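PDB 6DGM: phosphoglycerol transferase GacH from Streptococcus pyogenes MGAS5005, which probably transfers glycerol phosphate to the rhamnose polysaccharide of the group A carbohydrate, this chain being its manganese- and calcium-binding sulfatase-family portion. Local coordinates for residues A[81-86]-A[93-98]; A[89-94]-A[100-105]; A[107-110]-A[114-117]; A[311-316]-A[335-340]. All coordinates share one frame; numbering follows the deposited sequence.

Contact 1: A[81-86]-A[93-98]; sequences QSDSYG and EFQTLT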
loop_
_atom_site.group_PDB
_atom_site.type_symbol
_atom_site.label_atom_id
_atom_site.label_comp_id
_atom_site.label_asym_id
_atom_site.label_seq_id
_atom_site.Cartn_x
_atom_site.Cartn_y
_atom_site.Cartn_z
ATOM N N GLN A 81 2.180 5.995 7.416
ATOM C CA GLN A 81 3.184 5.538 8.364
ATOM C C GLN A 81 3.745 4.200 7.879
ATOM O O GLN A 81 2.988 3.254 7.618
ATOM C CB GLN A 81 2.605 5.386 9.761
ATOM C CG GLN A 81 3.669 5.024 10.758
ATOM C CD GLN A 81 3.209 5.154 12.173
ATOM O OE1 GLN A 81 3.024 6.259 12.677
ATOM N NE2 GLN A 81 3.004 4.019 12.829
ATOM N N SER A 82 5.057 4.125 7.741
ATOM C CA SER A 82 5.729 2.895 7.361
ATOM C C SER A 82 6.269 2.217 8.611
ATOM O O SER A 82 6.621 2.874 9.594
ATOM C CB SER A 82 6.902 3.204 6.424
ATOM O OG SER A 82 7.620 2.036 6.082
ATOM N N ASP A 83 6.376 0.894 8.548
ATOM C CA ASP A 83 6.902 0.115 9.653
ATOM C C ASP A 83 8.415 -0.007 9.654
ATOM O O ASP A 83 8.957 -0.518 10.643
ATOM C CB ASP A 83 6.293 -1.289 9.629
ATOM C CG ASP A 83 4.808 -1.253 9.846
ATOM O OD1 ASP A 83 4.400 -0.994 10.993
ATOM O OD2 ASP A 83 4.050 -1.412 8.869
ATOM N N SER A 84 9.102 0.456 8.608
ATOM C CA SER A 84 10.545 0.258 8.534
ATOM C C SER A 84 11.172 1.378 7.726
ATOM O O SER A 84 10.485 2.260 7.209
ATOM C CB SER A 84 10.864 -1.146 8.020
ATOM O OG SER A 84 10.093 -1.440 6.875
ATOM N N TYR A 85 12.504 1.359 7.686
ATOM C CA TYR A 85 13.313 2.382 7.032
ATOM C C TYR A 85 14.321 1.693 6.134
ATOM O O TYR A 85 14.995 0.760 6.567
ATOM C CB TYR A 85 14.032 3.231 8.084
ATOM C CG TYR A 85 15.005 4.245 7.518
ATOM C CD1 TYR A 85 14.556 5.400 6.901
ATOM C CD2 TYR A 85 16.370 4.053 7.640
ATOM C CE1 TYR A 85 15.453 6.335 6.388
ATOM C CE2 TYR A 85 17.266 4.982 7.141
ATOM C CZ TYR A 85 16.794 6.114 6.515
ATOM O OH TYR A 85 17.691 7.039 6.022
ATOM N N GLY A 86 14.392 2.136 4.874
ATOM C CA GLY A 86 15.349 1.605 3.924
ATOM C C GLY A 86 15.090 0.192 3.478
ATOM O O GLY A 86 15.963 -0.436 2.885
ATOM N N GLU A 93 3.408 -4.265 1.600
ATOM C CA GLU A 93 2.599 -4.905 0.574
ATOM C C GLU A 93 1.553 -5.834 1.183
ATOM O O GLU A 93 0.361 -5.747 0.853
ATOM C CB GLU A 93 3.548 -5.685 -0.328
ATOM C CG GLU A 93 2.953 -6.233 -1.619
ATOM C CD GLU A 93 3.961 -7.129 -2.306
ATOM O OE1 GLU A 93 5.169 -6.842 -2.184
ATOM O OE2 GLU A 93 3.556 -8.141 -2.919
ATOM N N PHE A 94 1.979 -6.728 2.080
ATOM C CA PHE A 94 1.059 -7.635 2.764
ATOM C C PHE A 94 -0.067 -6.869 3.446
ATOM O O PHE A 94 -1.240 -7.262 3.385
ATOM C CB PHE A 94 1.840 -8.438 3.818
ATOM C CG PHE A 94 0.979 -9.256 4.749
ATOM C CD1 PHE A 94 0.403 -8.684 5.884
ATOM C CD2 PHE A 94 0.775 -10.604 4.517
ATOM C CE1 PHE A 94 -0.375 -9.439 6.770
ATOM C CE2 PHE A 94 0.003 -11.377 5.404
ATOM C CZ PHE A 94 -0.589 -10.787 6.516
ATOM N N GLN A 95 0.275 -5.774 4.112
ATOM C CA GLN A 95 -0.725 -5.005 4.842
ATOM C C GLN A 95 -1.725 -4.349 3.896
ATOM O O GLN A 95 -2.931 -4.285 4.203
ATOM C CB GLN A 95 -0.024 -3.964 5.710
ATOM C CG GLN A 95 0.795 -4.575 6.832
ATOM C CD GLN A 95 1.514 -3.549 7.619
ATOM O OE1 GLN A 95 0.953 -2.971 8.541
ATOM N NE2 GLN A 95 2.764 -3.277 7.252
ATOM N N THR A 96 -1.271 -3.881 2.726
ATOM C CA THR A 96 -2.248 -3.318 1.793
ATOM C C THR A 96 -3.245 -4.380 1.340
ATOM O O THR A 96 -4.448 -4.106 1.208
ATOM C CB THR A 96 -1.580 -2.670 0.573
ATOM O OG1 THR A 96 -1.052 -3.666 -0.319
ATOM C CG2 THR A 96 -0.489 -1.691 0.987
ATOM N N LEU A 97 -2.777 -5.592 1.091
ATOM C CA LEU A 97 -3.661 -6.600 0.527
ATOM C C LEU A 97 -4.621 -7.170 1.565
ATOM O O LEU A 97 -5.811 -7.344 1.269
ATOM C CB LEU A 97 -2.846 -7.728 -0.083
ATOM C CG LEU A 97 -1.977 -7.383 -1.292
ATOM C CD1 LEU A 97 -1.211 -8.610 -1.705
ATOM C CD2 LEU A 97 -2.825 -6.846 -2.445
ATOM N N THR A 98 -4.127 -7.481 2.763
ATOM C CA THR A 98 -4.947 -8.118 3.784
ATOM C C THR A 98 -5.651 -7.128 4.702
ATOM O O THR A 98 -6.695 -7.464 5.283
ATOM C CB THR A 98 -4.089 -9.023 4.685
ATOM O OG1 THR A 98 -3.144 -8.234 5.418
ATOM C CG2 THR A 98 -3.356 -10.089 3.869
HETATM O O HOH W 1 1.703 -1.775 10.927
#
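Asp83 and Gln95 bring their side chains together from opposite directions, and the contact between the 81-86 loop, after strand 77-81, and helix 89-98 is almost wholly polar. The direct bond runs from Gln95 NE2 to Asp83 OD2, 2.8 Å long and nearly straight, with an angle of 169° at the hydrogen. OD2 lies in the amide plane, but the donor reaches it on the anti side and well out of the carboxylate plane, the two planar groups being turned 36° apart. Asp83 holds its CG beside its own backbone N (chi1 -64°), which turns the carboxylate to the helix, and Gln95 meets it with a chain extended beyond CG. Water-mediated bonding uses the other two oxygens: water 1 donates to Asp83 OD1 and to Gln95 OE1, at 2.8 Å from each. Gln95 is further tied by Phe102 N, which bonds to OE1, and by Asn91 O, which accepts from NE2. The amide is therefore held through both ends, NE2 giving its two hydrogens to Asp83 and Asn91 while OE1 accepts from Phe102 and the water, and its flip state is fixed. The carboxylate meets a neutral donor, with no opposite charge across the contact.

Contact 2: A[89-94]-A[100-105]; sequences TANMEF and LPFYNF. With MN (manganese (II) ion), chain C; 1GP (sn-glycerol-1-phosphate), chain D.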
loop_
_atom_site.group_PDB
_atom_site.type_symbol
_atom_site.label_atom_id
_atom_site.label_comp_id
_atom_site.label_asym_id
_atom_site.label_seq_id
_atom_site.Cartn_x
_atom_site.Cartn_y
_atom_site.Cartn_z
ATOM N N THR A 89 9.642 -3.584 2.040
ATOM C CA THR A 89 8.633 -3.527 0.996
ATOM C C THR A 89 7.511 -4.533 1.166
ATOM O O THR A 89 6.325 -4.168 1.210
ATOM C CB THR A 89 9.390 -3.795 -0.318
ATOM O OG1 THR A 89 10.595 -3.027 -0.308
ATOM C CG2 THR A 89 8.542 -3.464 -1.526
ATOM N N ALA A 90 7.869 -5.813 1.234
ATOM C CA ALA A 90 6.858 -6.862 1.236
ATOM C C ALA A 90 5.963 -6.818 2.467
ATOM O O ALA A 90 4.819 -7.305 2.407
ATOM C CB ALA A 90 7.557 -8.218 1.110
ATOM N N ASN A 91 6.437 -6.224 3.574
ATOM C CA ASN A 91 5.591 -6.117 4.759
ATOM C C ASN A 91 4.522 -5.056 4.564
ATOM O O ASN A 91 3.375 -5.251 4.975
ATOM C CB ASN A 91 6.437 -5.834 5.991
ATOM C CG ASN A 91 7.289 -7.010 6.371
ATOM O OD1 ASN A 91 6.910 -8.154 6.127
ATOM N ND2 ASN A 91 8.452 -6.747 6.946
ATOM N N MET A 92 4.865 -3.930 3.938
ATOM C CA MET A 92 3.830 -2.953 3.599
ATOM C C MET A 92 2.868 -3.538 2.574
ATOM O O MET A 92 1.642 -3.384 2.685
ATOM C CB MET A 92 4.471 -1.659 3.100
ATOM C CG MET A 92 4.688 -0.614 4.215
ATOM S SD MET A 92 5.646 -1.158 5.634
ATOM C CE MET A 92 7.286 -1.261 4.921
ATOM N N GLU A 93 3.408 -4.265 1.600
ATOM C CA GLU A 93 2.599 -4.905 0.574
ATOM C C GLU A 93 1.553 -5.834 1.183
ATOM O O GLU A 93 0.361 -5.747 0.853
ATOM C CB GLU A 93 3.548 -5.685 -0.328
ATOM C CG GLU A 93 2.953 -6.233 -1.619
ATOM C CD GLU A 93 3.961 -7.129 -2.306
ATOM O OE1 GLU A 93 5.169 -6.842 -2.184
ATOM O OE2 GLU A 93 3.556 -8.141 -2.919
ATOM N N PHE A 94 1.979 -6.728 2.080
ATOM C CA PHE A 94 1.059 -7.635 2.764
ATOM C C PHE A 94 -0.067 -6.869 3.446
ATOM O O PHE A 94 -1.240 -7.262 3.385
ATOM C CB PHE A 94 1.840 -8.438 3.818
ATOM C CG PHE A 94 0.979 -9.256 4.749
ATOM C CD1 PHE A 94 0.403 -8.684 5.884
ATOM C CD2 PHE A 94 0.775 -10.604 4.517
ATOM C CE1 PHE A 94 -0.375 -9.439 6.770
ATOM C CE2 PHE A 94 0.003 -11.377 5.404
ATOM C CZ PHE A 94 -0.589 -10.787 6.516
ATOM N N LEU A 100 -4.403 -6.350 7.516
ATOM C CA LEU A 100 -4.037 -6.727 8.876
ATOM C C LEU A 100 -2.754 -5.992 9.272
ATOM O O LEU A 100 -1.723 -6.173 8.604
ATOM C CB LEU A 100 -3.815 -8.230 8.950
ATOM C CG LEU A 100 -5.048 -9.089 8.622
ATOM C CD1 LEU A 100 -4.699 -10.561 8.581
ATOM C CD2 LEU A 100 -6.188 -8.830 9.622
ATOM N N PRO A 101 -2.771 -5.152 10.306
ATOM C CA PRO A 101 -1.575 -4.344 10.593
ATOM C C PRO A 101 -0.429 -5.139 11.196
ATOM O O PRO A 101 -0.592 -5.949 12.117
ATOM C CB PRO A 101 -2.072 -3.270 11.566
ATOM C CG PRO A 101 -3.307 -3.865 12.182
ATOM C CD PRO A 101 -3.916 -4.764 11.154
ATOM N N PHE A 102 0.768 -4.836 10.696
ATOM C CA PHE A 102 1.997 -5.406 11.242
ATOM C C PHE A 102 2.138 -5.092 12.720
ATOM O O PHE A 102 2.649 -5.915 13.485
ATOM C CB PHE A 102 3.168 -4.811 10.451
ATOM C CG PHE A 102 4.462 -5.575 10.547
ATOM C CD1 PHE A 102 4.572 -6.767 11.238
ATOM C CD2 PHE A 102 5.576 -5.090 9.889
ATOM C CE1 PHE A 102 5.777 -7.454 11.280
ATOM C CE2 PHE A 102 6.779 -5.770 9.932
ATOM C CZ PHE A 102 6.878 -6.948 10.623
ATOM N N TYR A 103 1.682 -3.916 13.149
ATOM C CA TYR A 103 1.870 -3.512 14.532
ATOM C C TYR A 103 1.112 -4.388 15.522
ATOM O O TYR A 103 1.399 -4.297 16.722
ATOM C CB TYR A 103 1.531 -2.028 14.738
ATOM C CG TYR A 103 0.133 -1.585 14.423
ATOM C CD1 TYR A 103 -0.951 -2.013 15.192
ATOM C CD2 TYR A 103 -0.119 -0.684 13.390
ATOM C CE1 TYR A 103 -2.230 -1.608 14.911
ATOM C CE2 TYR A 103 -1.391 -0.265 13.111
ATOM C CZ TYR A 103 -2.456 -0.729 13.878
ATOM O OH TYR A 103 -3.746 -0.327 13.606
ATOM N N ASN A 104 0.180 -5.222 15.058
ATOM C CA ASN A 104 -0.521 -6.151 15.936
ATOM C C ASN A 104 0.108 -7.534 15.974
ATOM O O ASN A 104 -0.275 -8.348 16.821
ATOM C CB ASN A 104 -1.991 -6.276 15.550
ATOM C CG ASN A 104 -2.807 -5.104 16.030
ATOM O OD1 ASN A 104 -2.396 -4.380 16.951
ATOM N ND2 ASN A 104 -3.993 -4.925 15.436
ATOM N N PHE A 105 1.085 -7.804 15.116
ATOM C CA PHE A 105 1.791 -9.069 15.192
ATOM C C PHE A 105 2.952 -8.957 16.172
ATOM O O PHE A 105 3.320 -7.872 16.620
ATOM C CB PHE A 105 2.303 -9.474 13.809
ATOM C CG PHE A 105 1.222 -9.927 12.864
ATOM C CD1 PHE A 105 0.511 -11.101 13.100
ATOM C CD2 PHE A 105 0.907 -9.180 11.755
ATOM C CE1 PHE A 105 -0.476 -11.511 12.224
ATOM C CE2 PHE A 105 -0.074 -9.590 10.877
ATOM C CZ PHE A 105 -0.766 -10.742 11.101
HETATM MN MN MN C . 11.180 -1.075 -0.552
HETATM C C3 1GP D . 12.901 -6.530 -4.392
HETATM O O3 1GP D . 10.830 -5.652 -3.449
HETATM C C2 1GP D . 12.169 -6.093 -3.141
HETATM O O2 1GP D . 12.375 -7.733 -4.948
HETATM C C1 1GP D . 12.928 -4.983 -2.429
HETATM O O1P 1GP D . 12.410 -4.790 -1.110
HETATM O O2P 1GP D . 13.053 -2.319 -0.365
HETATM O O3P 1GP D . 12.751 -4.338 1.294
HETATM O O4P 1GP D . 14.744 -4.230 -0.284
HETATM P P 1GP D . 13.245 -3.850 -0.086
#
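The manganese and glycerol phosphate site of this alkaline-phosphatase-type domain opens at the start of helix 89-98, and further along the helix Asn91 and Phe94 pack against the returning 100-105 segment. Asn91 CB, CG and ND2 lie against CE2 of Phe102, obliquely to the ring, the closest pair being ND2 and CE2 at 3.6 Å. The amide is inclined 53° to the ring, and its polar atoms are used elsewhere: ND2 donates to Ser110 O, and OD1 accepts from Leu112 N. Phe94 meets the segment through a single corner. With CG anti to the backbone N (chi1 171°), its CE1 reaches Leu100, whose carbonyl O lies at the ring edge 4.0 Å away, and also Phe105, CE1 to CE2 at 4.1 Å, where the two side chains cross at about a right angle. The 3-10 turn at 102-104 places Phe102 and Phe105 on this side of the helix. At the other end Thr89 OG1 binds manganese together with Glu47, Asp270, His271 and O2P of the ligand. The N-terminal end of the helix faces the phosphate, consistent with stabilisation of its charge: Thr89 N donates to phosphate O3P over 3.3 Å at an angle of 152°.

Contact 3: A[107-110]-A[114-117]; sequences SSVS and SEVF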
loop_
_atom_site.group_PDB
_atom_site.type_symbol
_atom_site.label_atom_id
_atom_site.label_comp_id
_atom_site.label_asym_id
_atom_site.label_seq_id
_atom_site.Cartn_x
_atom_site.Cartn_y
_atom_site.Cartn_z
ATOM N N SER A 107 6.630 -8.784 17.732
ATOM C CA SER A 107 7.865 -8.159 17.288
ATOM C C SER A 107 8.869 -9.173 16.750
ATOM O O SER A 107 9.787 -8.787 16.021
ATOM C CB SER A 107 8.507 -7.367 18.429
ATOM O OG SER A 107 7.680 -6.276 18.783
ATOM N N SER A 108 8.702 -10.455 17.088
ATOM C CA SER A 108 9.564 -11.493 16.533
ATOM C C SER A 108 9.404 -11.674 15.028
ATOM O O SER A 108 10.292 -12.250 14.395
ATOM C CB SER A 108 9.283 -12.828 17.219
ATOM O OG SER A 108 7.926 -13.227 17.068
ATOM N N VAL A 109 8.301 -11.227 14.442
ATOM C CA VAL A 109 8.046 -11.463 13.024
ATOM C C VAL A 109 8.867 -10.501 12.185
ATOM O O VAL A 109 8.779 -9.279 12.349
ATOM C CB VAL A 109 6.549 -11.317 12.706
ATOM C CG1 VAL A 109 6.348 -11.358 11.187
ATOM C CG2 VAL A 109 5.749 -12.385 13.393
ATOM N N SER A 110 9.655 -11.045 11.259
ATOM C CA SER A 110 10.459 -10.227 10.365
ATOM C C SER A 110 9.784 -9.980 9.017
ATOM O O SER A 110 9.705 -8.829 8.565
ATOM C CB SER A 110 11.820 -10.890 10.144
ATOM O OG SER A 110 12.611 -10.080 9.296
ATOM N N SER A 114 6.642 -14.598 4.681
ATOM C CA SER A 114 7.312 -15.845 5.016
ATOM C C SER A 114 6.812 -16.468 6.306
ATOM O O SER A 114 6.785 -17.694 6.413
ATOM C CB SER A 114 8.816 -15.616 5.184
ATOM O OG SER A 114 9.412 -15.190 3.972
ATOM N N GLU A 115 6.415 -15.652 7.288
ATOM C CA GLU A 115 6.123 -16.139 8.627
ATOM C C GLU A 115 4.647 -16.140 8.998
ATOM O O GLU A 115 4.272 -16.834 9.951
ATOM C CB GLU A 115 6.849 -15.279 9.663
ATOM C CG GLU A 115 8.356 -15.315 9.495
ATOM C CD GLU A 115 9.074 -14.368 10.410
ATOM O OE1 GLU A 115 8.821 -14.406 11.632
ATOM O OE2 GLU A 115 9.915 -13.578 9.916
ATOM N N VAL A 116 3.828 -15.333 8.334
ATOM C CA VAL A 116 2.409 -15.226 8.671
ATOM C C VAL A 116 1.527 -15.704 7.511
ATOM O O VAL A 116 0.654 -16.557 7.709
ATOM C CB VAL A 116 2.029 -13.799 9.109
ATOM C CG1 VAL A 116 0.494 -13.677 9.286
ATOM C CG2 VAL A 116 2.716 -13.430 10.401
ATOM N N PHE A 117 1.769 -15.183 6.313
ATOM C CA PHE A 117 0.933 -15.598 5.181
ATOM C C PHE A 117 0.811 -17.114 5.069
ATOM O O PHE A 117 -0.317 -17.606 4.914
ATOM C CB PHE A 117 1.403 -14.984 3.856
ATOM C CG PHE A 117 0.492 -15.318 2.701
ATOM C CD1 PHE A 117 0.663 -16.487 1.985
ATOM C CD2 PHE A 117 -0.554 -14.479 2.381
ATOM C CE1 PHE A 117 -0.188 -16.809 0.944
ATOM C CE2 PHE A 117 -1.422 -14.799 1.332
ATOM C CZ PHE A 117 -1.231 -15.967 0.626
HETATM O O HOH W 2 11.286 -14.806 13.809
#
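One face of the Glu115 carboxylate is turned to the backbone and side chain of Val109 and to the amide of Ser110, while a water sits on the side of the opposite face. Val109 CG1 lies over the carboxylate carbon, 4.1 Å from Glu115 CD, and Val109 CA comes to 3.3 Å from Glu115 OE1. Ser110 N approaches Glu115 OE2 from above the same face, 37° out of the carboxylate plane, and makes a hydrogen bond of 2.9 Å whose angle at the hydrogen is 145°. Ser110 CB touches Glu115 OE2 as well, at 3.3 Å. From the other side, water 2 donates to Ser108 O (2.8 Å) and, weakly, to Glu115 OE1. Beyond CG the extended glutamate chain (chi2 174°) runs alongside Val109, antiparallel to that side chain, and brings the carboxylate back over the turn that precedes helix 112-115. OE2 also accepts from Val111 N, so one oxygen gathers two successive backbone amides just ahead of that short helix.

Beneath this polar layer, Val109 CG1 meets Val116 CG2 at 4.3 Å. Both valines are buried and pack on aromatic rings, Val109 on Phe102 and Val116 on Phe105, whereas Ser108 and Ser110 stay at the surface. The contact therefore closes a local turn around an acidic side chain: the two N-H groups would be expected to favour its ionised form, and the valines below join the turn to Phe102 and Phe105 of the 100-105 segment.

Contact 4: A[311-316]-A[335-340]; sequences SSDFTA and EVLNKA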
loop_
_atom_site.group_PDB
_atom_site.type_symbol
_atom_site.label_atom_id
_atom_site.label_comp_id
_atom_site.label_asym_id
_atom_site.label_seq_id
_atom_site.Cartn_x
_atom_site.Cartn_y
_atom_site.Cartn_z
ATOM N N SER A 311 -0.407 1.588 6.136
ATOM C CA SER A 311 -0.547 0.802 4.909
ATOM C C SER A 311 -1.744 -0.147 4.983
ATOM O O SER A 311 -2.399 -0.414 3.967
ATOM C CB SER A 311 0.734 0.010 4.628
ATOM O OG SER A 311 1.074 -0.918 5.662
ATOM N N SER A 312 -2.041 -0.666 6.175
ATOM C CA SER A 312 -3.144 -1.594 6.358
ATOM C C SER A 312 -4.505 -0.939 6.170
ATOM O O SER A 312 -5.500 -1.654 6.032
ATOM C CB SER A 312 -3.054 -2.218 7.755
ATOM O OG SER A 312 -3.011 -1.203 8.736
ATOM N N ASP A 313 -4.570 0.394 6.167
ATOM C CA ASP A 313 -5.811 1.131 6.041
ATOM C C ASP A 313 -6.230 1.378 4.596
ATOM O O ASP A 313 -7.315 1.912 4.373
ATOM C CB ASP A 313 -5.669 2.517 6.697
ATOM C CG ASP A 313 -5.557 2.471 8.206
ATOM O OD1 ASP A 313 -6.234 1.633 8.848
ATOM O OD2 ASP A 313 -4.779 3.295 8.745
ATOM N N PHE A 314 -5.382 1.043 3.609
ATOM C CA PHE A 314 -5.654 1.492 2.250
ATOM C C PHE A 314 -6.963 0.926 1.713
ATOM O O PHE A 314 -7.707 1.640 1.036
ATOM C CB PHE A 314 -4.512 1.138 1.307
ATOM C CG PHE A 314 -3.299 2.036 1.437
ATOM C CD1 PHE A 314 -3.398 3.359 1.834
ATOM C CD2 PHE A 314 -2.054 1.540 1.150
ATOM C CE1 PHE A 314 -2.253 4.155 1.944
ATOM C CE2 PHE A 314 -0.916 2.325 1.258
ATOM C CZ PHE A 314 -1.014 3.624 1.638
ATOM N N THR A 315 -7.263 -0.348 1.985
ATOM C CA THR A 315 -8.472 -0.935 1.411
ATOM C C THR A 315 -9.729 -0.260 1.954
ATOM O O THR A 315 -10.637 0.073 1.195
ATOM C CB THR A 315 -8.521 -2.445 1.626
ATOM O OG1 THR A 315 -7.359 -3.030 1.052
ATOM C CG2 THR A 315 -9.761 -3.062 0.926
ATOM N N ALA A 316 -9.803 -0.040 3.260
ATOM C CA ALA A 316 -10.952 0.686 3.788
ATOM C C ALA A 316 -11.042 2.076 3.174
ATOM O O ALA A 316 -12.136 2.560 2.849
ATOM C CB ALA A 316 -10.873 0.774 5.305
ATOM N N GLU A 335 -13.917 1.486 10.650
ATOM C CA GLU A 335 -13.811 1.999 12.016
ATOM C C GLU A 335 -12.353 2.173 12.429
ATOM O O GLU A 335 -11.996 3.166 13.074
ATOM C CB GLU A 335 -14.533 1.061 12.980
ATOM C CG GLU A 335 -16.038 1.144 12.865
ATOM C CD GLU A 335 -16.586 2.404 13.515
ATOM O OE1 GLU A 335 -16.691 2.436 14.760
ATOM O OE2 GLU A 335 -16.896 3.360 12.779
ATOM N N VAL A 336 -11.488 1.221 12.068
ATOM C CA VAL A 336 -10.058 1.376 12.342
ATOM C C VAL A 336 -9.511 2.606 11.631
ATOM O O VAL A 336 -8.859 3.460 12.243
ATOM C CB VAL A 336 -9.281 0.102 11.962
ATOM C CG1 VAL A 336 -7.773 0.317 12.114
ATOM C CG2 VAL A 336 -9.764 -1.086 12.810
ATOM N N LEU A 337 -9.765 2.707 10.323
ATOM C CA LEU A 337 -9.278 3.846 9.543
ATOM C C LEU A 337 -9.656 5.162 10.208
ATOM O O LEU A 337 -8.816 6.053 10.375
ATOM C CB LEU A 337 -9.862 3.784 8.127
ATOM C CG LEU A 337 -9.811 5.047 7.258
ATOM C CD1 LEU A 337 -8.371 5.352 6.825
ATOM C CD2 LEU A 337 -10.714 4.870 6.025
ATOM N N ASN A 338 -10.911 5.292 10.624
ATOM C CA ASN A 338 -11.405 6.572 11.100
ATOM C C ASN A 338 -11.124 6.827 12.571
ATOM O O ASN A 338 -10.952 7.988 12.961
ATOM C CB ASN A 338 -12.915 6.674 10.851
ATOM C CG ASN A 338 -13.243 6.892 9.384
ATOM O OD1 ASN A 338 -12.507 7.579 8.674
ATOM N ND2 ASN A 338 -14.355 6.316 8.925
ATOM N N LYS A 339 -11.101 5.788 13.406
ATOM C CA LYS A 339 -11.093 6.009 14.842
ATOM C C LYS A 339 -9.994 5.298 15.616
ATOM O O LYS A 339 -9.875 5.543 16.825
ATOM C CB LYS A 339 -12.439 5.599 15.457
ATOM C CG LYS A 339 -13.654 6.238 14.800
ATOM C CD LYS A 339 -14.937 5.686 15.391
ATOM C CE LYS A 339 -16.150 6.118 14.588
ATOM N NZ LYS A 339 -17.405 5.537 15.145
ATOM N N ALA A 340 -9.208 4.418 14.996
ATOM C CA ALA A 340 -8.309 3.606 15.803
ATOM C C ALA A 340 -6.984 3.318 15.120
ATOM O O ALA A 340 -6.328 2.324 15.454
ATOM C CB ALA A 340 -9.006 2.298 16.233
#
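The two backbones come nearest at Asp313 and Leu337, whose CA atoms lie 5.6 Å apart, close enough for the aspartate to rest directly on the backbone of helix 328-339. Leu337 carries most of the contact, and its two methyl branches divide between the partners. Leu337 CD1 touches Asp313 CB at 3.9 Å, while Leu337 CD2 reaches Ala316 one turn further on, 4.0 Å from its carbonyl carbon and 4.2 Å from its CB. A chi1 of 164° swings the leucine fork away from its own backbone N toward 311-316, and chi2 near 70° splits the methyls between the two partners, CD2 lying against the main chain at Ala316. Asp313 adds a second layer with OD1, which packs against Leu337 CA at 3.8 Å and Val336 CG1 at the same distance, its side chain crossing that of Val336 at about a right angle.

Helix 314-321 follows strand 308-310, the outermost strand at one end of the mixed sheet in this alpha/beta fold, and helix 328-339 packs beside it. Asp313 joins these elements through its other oxygen, OD2, which accepts from Asn310 N and is hydrogen-bonded to Ser341 OG. Phe314 points away from helix 328-339, and its ring meets Tyr268 and Tyr293.

Away from the buried side of helix 328-339, Lys339 and Glu335 form a salt bridge one turn apart, Lys339 NZ to Glu335 OE1 at 3.2 Å, using the syn lone pair of OE1, with a weak second bond to OE2. Lys339 also touches Glu350 and Ile354 of helix 349-365, and Ile354 receives Val336 as well.

Contacts 1 and 2 share helix 89-98, their centres about 5 Å apart; contact 2 is buried, contact 1 partly so, and Met92 of the second also packs on Ser82 and Ser84 of the first. Their chemistry differs: contact 1 is a polar bridge with a water, contact 2 an aromatic packing whose far end reaches the metal. Contact 3 lies toward the surface, its valines buried and its serines exposed; there a carboxylate collects backbone amides, and Val116 meets Phe105 of contact 2. Contact 4 is buried and mainly apolar, and involves two other helices. It touches contact 1 where Ser311 and Phe314 reach Gln95 and Thr96, but lies clear of contact 3, with nearest atoms about 12 Å apart.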